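Local coordinates for protein Lys-gingipain W83 (Porphyromonas gingivalis, PDB 6I9A) that cleaves proteins after lysine as a secreted cysteine endopeptidase of family C25, hydrolysing haemoglobin, collagen and immunoglobulins, and may act as a virulence factor in periodontal disease, at residues D8-P13 / Y322-S327; T12-L17 / P77-L82; Y117-S122 / D362-P367. All blocks are in the same frame, centred on the assembly; numbering follows the deposited sequence. Where two conformers were deposited one is given.

Contact 1. Residues D8-P13 / Y322-S327; sequences DLYNTP and YNTVNS. With NA (sodium ion), chain E.
Asp8 meets Tyr322 twice, once with its CB over the phenol ring and once with its carboxylate at the backbone. The CH-pi contact is nearly vertical: Asp8 CB stands 3.9 Å from the centroid of the Tyr322 ring, only 10° off the normal. A chi1 of -177° sets CG of Asp8 anti to its backbone N, and from there the carboxylate meets the loop leading into helix 325-342. Asp8 OD2 accepts from Tyr322 N at 2.8 Å, the donor standing well above the carboxylate plane, by 52°. The other oxygen, Asp8 OD1, closes an Asx turn by taking the N-H of Tyr10 (3.1 Å, N to OD1), and it also bonds to the hydroxyl of Tyr117. Two waters widen the grip: one donates to Asp8 OD1 and binds Thr324 OG1, the other donates to Asp8 OD2 and accepts from Asn323 N. Beyond the carboxylate, Tyr322 O and Asn323 OD1 bind a sodium ion, OD1 at 2.4 Å from the metal; Ala315, Thr316, Leu318 and Ser321 complete the site. Thr324 then N-caps the following helix, its OG1 accepting from Ser327 N at 3.0 Å. The contact thus pins the loop between helix 2-5 and strand 14-20 to the N-terminal end of helix 325-342, beside Tyr117 of strand 117-121.

Contact 2. Residues T12-L17 / P77-L82; sequences TPVRML and PVFLAL
Arg15 O is gripped by two successive backbone N-H groups, those of Val78 and Phe79. Val78 N lies 2.8 Å from Arg15 O, well above the carbonyl plane. Phe79 N instead approaches in that plane, at 3.1 Å from Arg15 O. From here the ladder is regular and parallel: Leu17 N donates to Phe79 O at 2.9 Å, and Leu17 O accepts in turn from Ala81 N. Met16 pairs with Phe79 and Leu17 with Leu80, and the short strand segments are inclined by 33°.

On the face carrying Met16 and Phe79, Val14 CG1 sets a methyl at the edge of the Phe79 ring, near its plane, 3.8 Å from Phe79 CE2. The Met16 side chain crosses that of Phe79 obliquely; in the conformer given, a bend at chi3 (-83°) brings Met16 CE to 3.6 Å from Phe79 CB. The other face holds Leu17 and Leu80, side by side and pointing the same way, with Leu17 CD2 4.0 Å from Leu80 CD1. Leu17 CB also touches the CB of Pro77.

This is the central pairing of a four-stranded parallel sheet, in which strand 14-20 has strand 40-46 on its other side and strand 79-83 has strand 117-121. Phe119 and Ser364 touch the Met16-Phe79 face, while Ile63 of helix 56-72 packs against both Leu17 and Leu80.

Contact 3. Residues Y117-S122 / D362-P367; sequences YTFRMS and DGSVMP
Phe119 takes the first torsion that sets CG between its backbone N and carbonyl carbon (chi1 58°), while Asp362 holds its CG anti to the backbone N (chi1 -174°). The ring and the carboxylate lie side by side, pointing the same way, with their planes 30° apart. Over one face of the Phe119 ring sits the peptide nitrogen of Gly363, 3.3 Å from Phe119 CG and offset toward the rim. Gly363 CA follows it against the ring, 3.7 Å from Phe119 CD2. Asp362 OD1 lies over the same ring, 3.5 Å from CZ of Phe119. Ser364 CB reaches Phe119 CE2 at 4.0 Å. In the conformer given, SD of Met121 stands 3.6 Å from Asp362 N. The contact thereby sets Phe119 and Met121 of strand 117-121, outermost in the parallel sheet, against the loop after strand 357-361.

That loop is internally braced. A type I turn runs from Asp362 to Val365, and Asp362 OD1 accepts from Ser364 OG at 2.7 Å, on the syn side of the carboxylate. Ser364 N donates to the same oxygen on the anti side, making an Asx turn.

The buried carboxylate is well paired: besides Ser364, its OD2 meets Lys35 in a salt bridge and Trp31 NE1, which would probably keep Asp362 ionised beside the aromatic ring.

In the fold
From the N terminus, the loop 8-13 runs directly into strand 14-20, so contacts 1 and 2 start from one stretch and share Thr12 and Pro13. Contact 2 closes first, after about 60 residues, joining the two inner strands of the four-stranded parallel sheet. Contact 3 opens later, on the edge strand 117-121 of that sheet, and closes about 240 residues on at the loop following strand 357-361, the last of the six-stranded mixed sheet. Contact 1 spans the longest loop, just over 300 residues; it encloses the closing of contact 2 and crosses contact 3. Val325 N and Val365 O, 2.9 Å apart, join contacts 1 and 3 directly.

Contact 1. Residues D8-P13 / Y322-S327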
loop_
_atom_site.group_PDB
_atom_site.type_symbol
_atom_site.label_atom_id
_atom_site.label_comp_id
_atom_site.label_asym_id
_atom_site.label_seq_id
_atom_site.Cartn_x
_atom_site.Cartn_y
_atom_site.Cartn_z
ATOM N N ASP A 8 6.653 -4.471 11.017
ATOM C CA ASP A 8 5.374 -4.194 10.346
ATOM C C ASP A 8 4.381 -3.592 11.360
ATOM O O ASP A 8 4.117 -4.192 12.402
ATOM C CB ASP A 8 4.861 -5.559 9.842
ATOM C CG ASP A 8 3.573 -5.586 9.037
ATOM O OD1 ASP A 8 3.013 -4.496 8.737
ATOM O OD2 ASP A 8 3.123 -6.678 8.701
ATOM N N LEU A 9 3.807 -2.454 11.008
ATOM C CA LEU A 9 2.824 -1.755 11.855
ATOM C C LEU A 9 1.453 -2.388 11.825
ATOM O O LEU A 9 0.595 -2.013 12.640
ATOM C CB LEU A 9 2.708 -0.275 11.436
ATOM C CG LEU A 9 3.948 0.575 11.745
ATOM C CD1 LEU A 9 3.675 1.991 11.324
ATOM C CD2 LEU A 9 4.294 0.534 13.254
ATOM N N TYR A 10 1.162 -3.296 10.886
ATOM C CA TYR A 10 -0.173 -3.878 10.842
ATOM C C TYR A 10 -0.522 -4.502 12.184
ATOM O O TYR A 10 0.282 -5.199 12.806
ATOM C CB TYR A 10 -0.232 -4.910 9.719
ATOM C CG TYR A 10 -1.606 -5.512 9.567
ATOM C CD1 TYR A 10 -2.589 -4.859 8.835
ATOM C CD2 TYR A 10 -1.955 -6.680 10.247
ATOM C CE1 TYR A 10 -3.866 -5.414 8.687
ATOM C CE2 TYR A 10 -3.246 -7.225 10.138
ATOM C CZ TYR A 10 -4.190 -6.570 9.365
ATOM O OH TYR A 10 -5.451 -7.116 9.250
ATOM N N ASN A 11 -1.774 -4.293 12.621
ATOM C CA ASN A 11 -2.267 -4.880 13.855
ATOM C C ASN A 11 -3.773 -4.953 13.747
ATOM O O ASN A 11 -4.365 -4.266 12.917
ATOM C CB ASN A 11 -1.812 -4.033 15.074
ATOM C CG ASN A 11 -1.851 -4.753 16.370
ATOM O OD1 ASN A 11 -2.120 -5.970 16.420
ATOM N ND2 ASN A 11 -1.520 -4.007 17.429
ATOM N N THR A 12 -4.389 -5.749 14.627
ATOM C CA THR A 12 -5.843 -5.876 14.663
ATOM C C THR A 12 -6.337 -5.589 16.067
ATOM O O THR A 12 -5.602 -5.817 17.045
ATOM C CB THR A 12 -6.303 -7.299 14.246
ATOM O OG1 THR A 12 -5.741 -8.259 15.121
ATOM C CG2 THR A 12 -5.917 -7.636 12.804
ATOM N N PRO A 13 -7.595 -5.172 16.213
ATOM C CA PRO A 13 -8.475 -4.672 15.135
ATOM C C PRO A 13 -7.821 -3.548 14.348
ATOM O O PRO A 13 -7.069 -2.728 14.895
ATOM C CB PRO A 13 -9.730 -4.175 15.873
ATOM C CG PRO A 13 -9.671 -4.800 17.256
ATOM C CD PRO A 13 -8.174 -4.896 17.552
ATOM N N TYR A 322 3.992 -8.269 6.513
ATOM C CA TYR A 322 4.304 -7.356 5.399
ATOM C C TYR A 322 3.408 -7.688 4.198
ATOM O O TYR A 322 3.852 -7.960 3.087
ATOM C CB TYR A 322 5.799 -7.415 5.018
ATOM C CG TYR A 322 6.709 -6.870 6.084
ATOM C CD1 TYR A 322 7.019 -5.519 6.121
ATOM C CD2 TYR A 322 7.250 -7.704 7.069
ATOM C CE1 TYR A 322 7.809 -4.996 7.116
ATOM C CE2 TYR A 322 8.070 -7.165 8.081
ATOM C CZ TYR A 322 8.349 -5.823 8.056
ATOM O OH TYR A 322 9.177 -5.225 9.004
ATOM N N ASN A 323 2.102 -7.618 4.448
ATOM C CA ASN A 323 1.081 -7.976 3.464
ATOM C C ASN A 323 0.307 -6.794 2.918
ATOM O O ASN A 323 -0.582 -7.030 2.090
ATOM C CB ASN A 323 0.135 -9.048 4.058
ATOM C CG ASN A 323 0.879 -10.357 4.155
ATOM O OD1 ASN A 323 1.746 -10.646 3.300
ATOM N ND2 ASN A 323 0.615 -11.175 5.164
ATOM N N THR A 324 0.634 -5.553 3.287
ATOM C CA THR A 324 -0.016 -4.367 2.721
ATOM C C THR A 324 0.910 -3.665 1.745
ATOM O O THR A 324 2.133 -3.820 1.797
ATOM C CB THR A 324 -0.459 -3.431 3.822
ATOM O OG1 THR A 324 0.692 -2.945 4.532
ATOM C CG2 THR A 324 -1.511 -4.042 4.722
ATOM N N VAL A 325 0.347 -2.773 0.969
ATOM C CA VAL A 325 1.143 -1.884 0.095
ATOM C C VAL A 325 2.095 -1.039 0.959
ATOM O O VAL A 325 3.300 -0.963 0.696
ATOM C CB VAL A 325 0.219 -0.965 -0.737
ATOM C CG1 VAL A 325 1.050 0.117 -1.437
ATOM C CG2 VAL A 325 -0.556 -1.779 -1.782
ATOM N N ASN A 326 1.565 -0.408 2.035
ATOM C CA ASN A 326 2.470 0.404 2.863
ATOM C C ASN A 326 3.604 -0.441 3.389
ATOM O O ASN A 326 4.736 0.065 3.490
ATOM C CB ASN A 326 1.730 1.029 4.056
ATOM C CG ASN A 326 1.328 2.454 3.762
ATOM O OD1 ASN A 326 0.191 2.743 3.357
ATOM N ND2 ASN A 326 2.255 3.395 3.963
ATOM N N SER A 327 3.364 -1.698 3.786
ATOM C CA SER A 327 4.428 -2.504 4.373
ATOM C C SER A 327 5.540 -2.800 3.370
ATOM O O SER A 327 6.670 -3.054 3.791
ATOM C CB SER A 327 3.873 -3.786 4.987
ATOM O OG SER A 327 3.495 -4.723 3.991
HETATM NA NA NA E . 4.161 -10.471 3.014
HETATM O O HOH W 1 1.137 -4.654 6.657
HETATM O O HOH W 2 0.881 -7.321 7.144
#

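Contact 2. Residues T12-L17 / P77-L82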
loop_
_atom_site.group_PDB
_atom_site.type_symbol
_atom_site.label_atom_id
_atom_site.label_comp_id
_atom_site.label_asym_id
_atom_site.label_seq_id
_atom_site.Cartn_x
_atom_site.Cartn_y
_atom_site.Cartn_z
ATOM N N THR A 12 -4.389 -5.749 14.627
ATOM C CA THR A 12 -5.843 -5.876 14.663
ATOM C C THR A 12 -6.337 -5.589 16.067
ATOM O O THR A 12 -5.602 -5.817 17.045
ATOM C CB THR A 12 -6.303 -7.299 14.246
ATOM O OG1 THR A 12 -5.741 -8.259 15.121
ATOM C CG2 THR A 12 -5.917 -7.636 12.804
ATOM N N PRO A 13 -7.595 -5.172 16.213
ATOM C CA PRO A 13 -8.475 -4.672 15.135
ATOM C C PRO A 13 -7.821 -3.548 14.348
ATOM O O PRO A 13 -7.069 -2.728 14.895
ATOM C CB PRO A 13 -9.730 -4.175 15.873
ATOM C CG PRO A 13 -9.671 -4.800 17.256
ATOM C CD PRO A 13 -8.174 -4.896 17.552
ATOM N N VAL A 14 -8.028 -3.569 13.049
ATOM C CA VAL A 14 -7.451 -2.524 12.214
ATOM C C VAL A 14 -8.108 -1.174 12.533
ATOM O O VAL A 14 -9.330 -1.088 12.556
ATOM C CB VAL A 14 -7.575 -2.841 10.707
ATOM C CG1 VAL A 14 -6.882 -1.741 9.888
ATOM C CG2 VAL A 14 -6.985 -4.215 10.416
ATOM N N ARG A 15 -7.301 -0.145 12.788
ATOM C CA ARG A 15 -7.785 1.218 13.024
ATOM C C ARG A 15 -7.195 2.156 12.012
ATOM O O ARG A 15 -5.981 2.090 11.740
ATOM C CB ARG A 15 -7.417 1.654 14.442
ATOM C CG ARG A 15 -8.014 0.671 15.485
ATOM C CD ARG A 15 -7.627 1.039 16.918
ATOM N NE ARG A 15 -7.893 -0.051 17.870
ATOM C CZ ARG A 15 -9.085 -0.375 18.330
ATOM N NH1 ARG A 15 -10.147 0.338 17.990
ATOM N NH2 ARG A 15 -9.225 -1.411 19.139
ATOM N N MET A 16 -8.015 3.040 11.458
ATOM C CA MET A 16 -7.534 3.983 10.443
ATOM C C MET A 16 -8.068 5.381 10.732
ATOM O O MET A 16 -9.289 5.566 10.888
ATOM C CB MET A 16 -7.975 3.521 9.041
ATOM C CG MET A 16 -7.706 4.526 7.934
ATOM S SD MET A 16 -8.403 3.898 6.346
ATOM C CE MET A 16 -6.966 2.802 5.906
ATOM N N LEU A 17 -7.152 6.354 10.798
ATOM C CA LEU A 17 -7.476 7.758 10.917
ATOM C C LEU A 17 -7.496 8.297 9.485
ATOM O O LEU A 17 -6.515 8.103 8.736
ATOM C CB LEU A 17 -6.395 8.454 11.767
ATOM C CG LEU A 17 -6.508 9.960 11.849
ATOM C CD1 LEU A 17 -7.830 10.397 12.515
ATOM C CD2 LEU A 17 -5.394 10.534 12.704
ATOM N N PRO A 77 -4.146 4.351 16.040
ATOM C CA PRO A 77 -4.361 4.128 14.596
ATOM C C PRO A 77 -3.200 3.312 14.027
ATOM O O PRO A 77 -2.045 3.539 14.385
ATOM C CB PRO A 77 -4.395 5.540 14.013
ATOM C CG PRO A 77 -4.598 6.494 15.209
ATOM C CD PRO A 77 -3.977 5.787 16.359
ATOM N N VAL A 78 -3.529 2.382 13.111
ATOM C CA VAL A 78 -2.560 1.634 12.311
ATOM C C VAL A 78 -2.236 2.444 11.038
ATOM O O VAL A 78 -1.076 2.580 10.671
ATOM C CB VAL A 78 -3.174 0.242 11.966
ATOM C CG1 VAL A 78 -2.257 -0.494 10.978
ATOM C CG2 VAL A 78 -3.380 -0.581 13.277
ATOM N N PHE A 79 -3.283 2.878 10.354
ATOM C CA PHE A 79 -3.178 3.634 9.128
ATOM C C PHE A 79 -3.578 5.070 9.299
ATOM O O PHE A 79 -4.500 5.395 10.063
ATOM C CB PHE A 79 -4.110 3.074 8.038
ATOM C CG PHE A 79 -3.722 1.693 7.546
ATOM C CD1 PHE A 79 -2.686 1.526 6.620
ATOM C CD2 PHE A 79 -4.393 0.555 8.008
ATOM C CE1 PHE A 79 -2.335 0.236 6.182
ATOM C CE2 PHE A 79 -4.043 -0.711 7.562
ATOM C CZ PHE A 79 -2.986 -0.859 6.696
ATOM N N LEU A 80 -2.935 5.924 8.511
ATOM C CA LEU A 80 -3.279 7.321 8.305
ATOM C C LEU A 80 -3.538 7.515 6.822
ATOM O O LEU A 80 -2.627 7.413 6.030
ATOM C CB LEU A 80 -2.156 8.244 8.823
ATOM C CG LEU A 80 -2.328 9.718 8.482
ATOM C CD1 LEU A 80 -3.575 10.325 9.167
ATOM C CD2 LEU A 80 -1.078 10.509 8.892
ATOM N N ALA A 81 -4.805 7.818 6.467
ATOM C CA ALA A 81 -5.200 8.073 5.093
ATOM C C ALA A 81 -5.388 9.565 4.882
ATOM O O ALA A 81 -6.230 10.188 5.528
ATOM C CB ALA A 81 -6.496 7.351 4.779
ATOM N N LEU A 82 -4.572 10.166 4.030
ATOM C CA LEU A 82 -4.671 11.575 3.658
ATOM C C LEU A 82 -5.390 11.629 2.343
ATOM O O LEU A 82 -4.988 10.966 1.377
ATOM C CB LEU A 82 -3.257 12.201 3.541
ATOM C CG LEU A 82 -2.368 12.024 4.754
ATOM C CD1 LEU A 82 -0.962 12.580 4.454
ATOM C CD2 LEU A 82 -2.981 12.749 5.985
#

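Contact 3. Residues Y117-S122 / D362-P367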
loop_
_atom_site.group_PDB
_atom_site.type_symbol
_atom_site.label_atom_id
_atom_site.label_comp_id
_atom_site.label_asym_id
_atom_site.label_seq_id
_atom_site.Cartn_x
_atom_site.Cartn_y
_atom_site.Cartn_z
ATOM N N TYR A 117 1.113 3.757 9.246
ATOM C CA TYR A 117 1.271 3.580 7.803
ATOM C C TYR A 117 0.467 4.630 7.088
ATOM O O TYR A 117 -0.773 4.655 7.211
ATOM C CB TYR A 117 0.743 2.209 7.401
ATOM C CG TYR A 117 1.656 1.025 7.618
ATOM C CD1 TYR A 117 3.054 1.170 7.620
ATOM C CD2 TYR A 117 1.143 -0.267 7.686
ATOM C CE1 TYR A 117 3.888 0.056 7.710
ATOM C CE2 TYR A 117 1.969 -1.385 7.787
ATOM C CZ TYR A 117 3.344 -1.213 7.778
ATOM O OH TYR A 117 4.187 -2.298 7.879
ATOM N N THR A 118 1.132 5.538 6.388
ATOM C CA THR A 118 0.517 6.691 5.781
ATOM C C THR A 118 0.486 6.581 4.294
ATOM O O THR A 118 1.490 6.217 3.654
ATOM C CB THR A 118 1.317 7.937 6.228
ATOM O OG1 THR A 118 1.251 7.991 7.670
ATOM C CG2 THR A 118 0.769 9.231 5.681
ATOM N N PHE A 119 -0.636 6.969 3.698
ATOM C CA PHE A 119 -0.768 7.010 2.246
ATOM C C PHE A 119 -1.623 8.194 1.902
ATOM O O PHE A 119 -2.402 8.685 2.727
ATOM C CB PHE A 119 -1.321 5.696 1.679
ATOM C CG PHE A 119 -2.674 5.302 2.252
ATOM C CD1 PHE A 119 -3.851 5.739 1.650
ATOM C CD2 PHE A 119 -2.764 4.425 3.346
ATOM C CE1 PHE A 119 -5.081 5.318 2.120
ATOM C CE2 PHE A 119 -4.007 4.050 3.829
ATOM C CZ PHE A 119 -5.150 4.478 3.206
ATOM N N ARG A 120 -1.526 8.627 0.645
ATOM C CA ARG A 120 -2.245 9.793 0.169
ATOM C C ARG A 120 -3.050 9.459 -1.066
ATOM O O ARG A 120 -2.496 9.084 -2.102
ATOM C CB ARG A 120 -1.285 10.972 -0.093
ATOM C CG ARG A 120 -1.958 12.199 -0.717
ATOM C CD ARG A 120 -0.959 13.285 -1.040
ATOM N NE ARG A 120 -0.403 13.935 0.145
ATOM C CZ ARG A 120 -0.702 15.183 0.510
ATOM N NH1 ARG A 120 -1.713 15.851 -0.085
ATOM N NH2 ARG A 120 -0.032 15.760 1.486
ATOM N N MET A 121 -4.383 9.581 -0.958
ATOM C CA MET A 121 -5.307 9.467 -2.068
ATOM C C MET A 121 -5.358 10.853 -2.674
ATOM O O MET A 121 -6.209 11.676 -2.312
ATOM C CB MET A 121 -6.677 9.000 -1.555
ATOM C CG MET A 121 -6.607 7.698 -0.747
ATOM S SD MET A 121 -6.629 6.238 -1.796
ATOM C CE MET A 121 -8.301 6.136 -1.958
ATOM N N SER A 122 -4.396 11.174 -3.538
ATOM C CA SER A 122 -4.295 12.529 -4.097
ATOM C C SER A 122 -5.213 12.683 -5.299
ATOM O O SER A 122 -5.058 11.962 -6.309
ATOM C CB SER A 122 -2.852 12.827 -4.507
ATOM O OG SER A 122 -2.887 14.139 -5.052
ATOM N N ASP A 362 -4.079 3.747 -2.485
ATOM C CA ASP A 362 -4.490 3.132 -1.226
ATOM C C ASP A 362 -3.446 2.162 -0.693
ATOM O O ASP A 362 -3.310 1.009 -1.133
ATOM C CB ASP A 362 -5.838 2.436 -1.444
ATOM C CG ASP A 362 -6.447 1.885 -0.156
ATOM O OD1 ASP A 362 -5.749 1.900 0.890
ATOM O OD2 ASP A 362 -7.638 1.480 -0.189
ATOM N N GLY A 363 -2.718 2.627 0.317
ATOM C CA GLY A 363 -1.676 1.850 0.962
ATOM C C GLY A 363 -2.159 0.733 1.867
ATOM O O GLY A 363 -1.387 -0.148 2.276
ATOM N N SER A 364 -3.481 0.727 2.167
ATOM C CA SER A 364 -4.063 -0.318 3.021
ATOM C C SER A 364 -4.459 -1.567 2.262
ATOM O O SER A 364 -4.856 -2.552 2.875
ATOM C CB SER A 364 -5.245 0.214 3.832
ATOM O OG SER A 364 -6.398 0.417 3.024
ATOM N N VAL A 365 -4.351 -1.557 0.924
ATOM C CA VAL A 365 -4.645 -2.771 0.131
ATOM C C VAL A 365 -3.618 -3.835 0.494
ATOM O O VAL A 365 -2.410 -3.548 0.679
ATOM C CB VAL A 365 -4.583 -2.434 -1.374
ATOM C CG1 VAL A 365 -4.635 -3.707 -2.233
ATOM C CG2 VAL A 365 -5.700 -1.472 -1.772
ATOM N N MET A 366 -4.054 -5.084 0.533
ATOM C CA MET A 366 -3.225 -6.261 0.660
ATOM C C MET A 366 -3.030 -6.865 -0.730
ATOM O O MET A 366 -3.937 -7.534 -1.244
ATOM C CB MET A 366 -3.832 -7.316 1.601
ATOM C CG MET A 366 -3.786 -6.892 3.033
ATOM S SD MET A 366 -3.931 -8.337 4.073
ATOM C CE MET A 366 -3.900 -7.568 5.688
ATOM N N PRO A 367 -1.907 -6.654 -1.395
ATOM C CA PRO A 367 -1.771 -7.180 -2.755
ATOM C C PRO A 367 -1.760 -8.690 -2.746
ATOM O O PRO A 367 -1.121 -9.349 -1.917
ATOM C CB PRO A 367 -0.419 -6.615 -3.254
ATOM C CG PRO A 367 -0.195 -5.393 -2.355
ATOM C CD PRO A 367 -0.728 -5.846 -1.012
#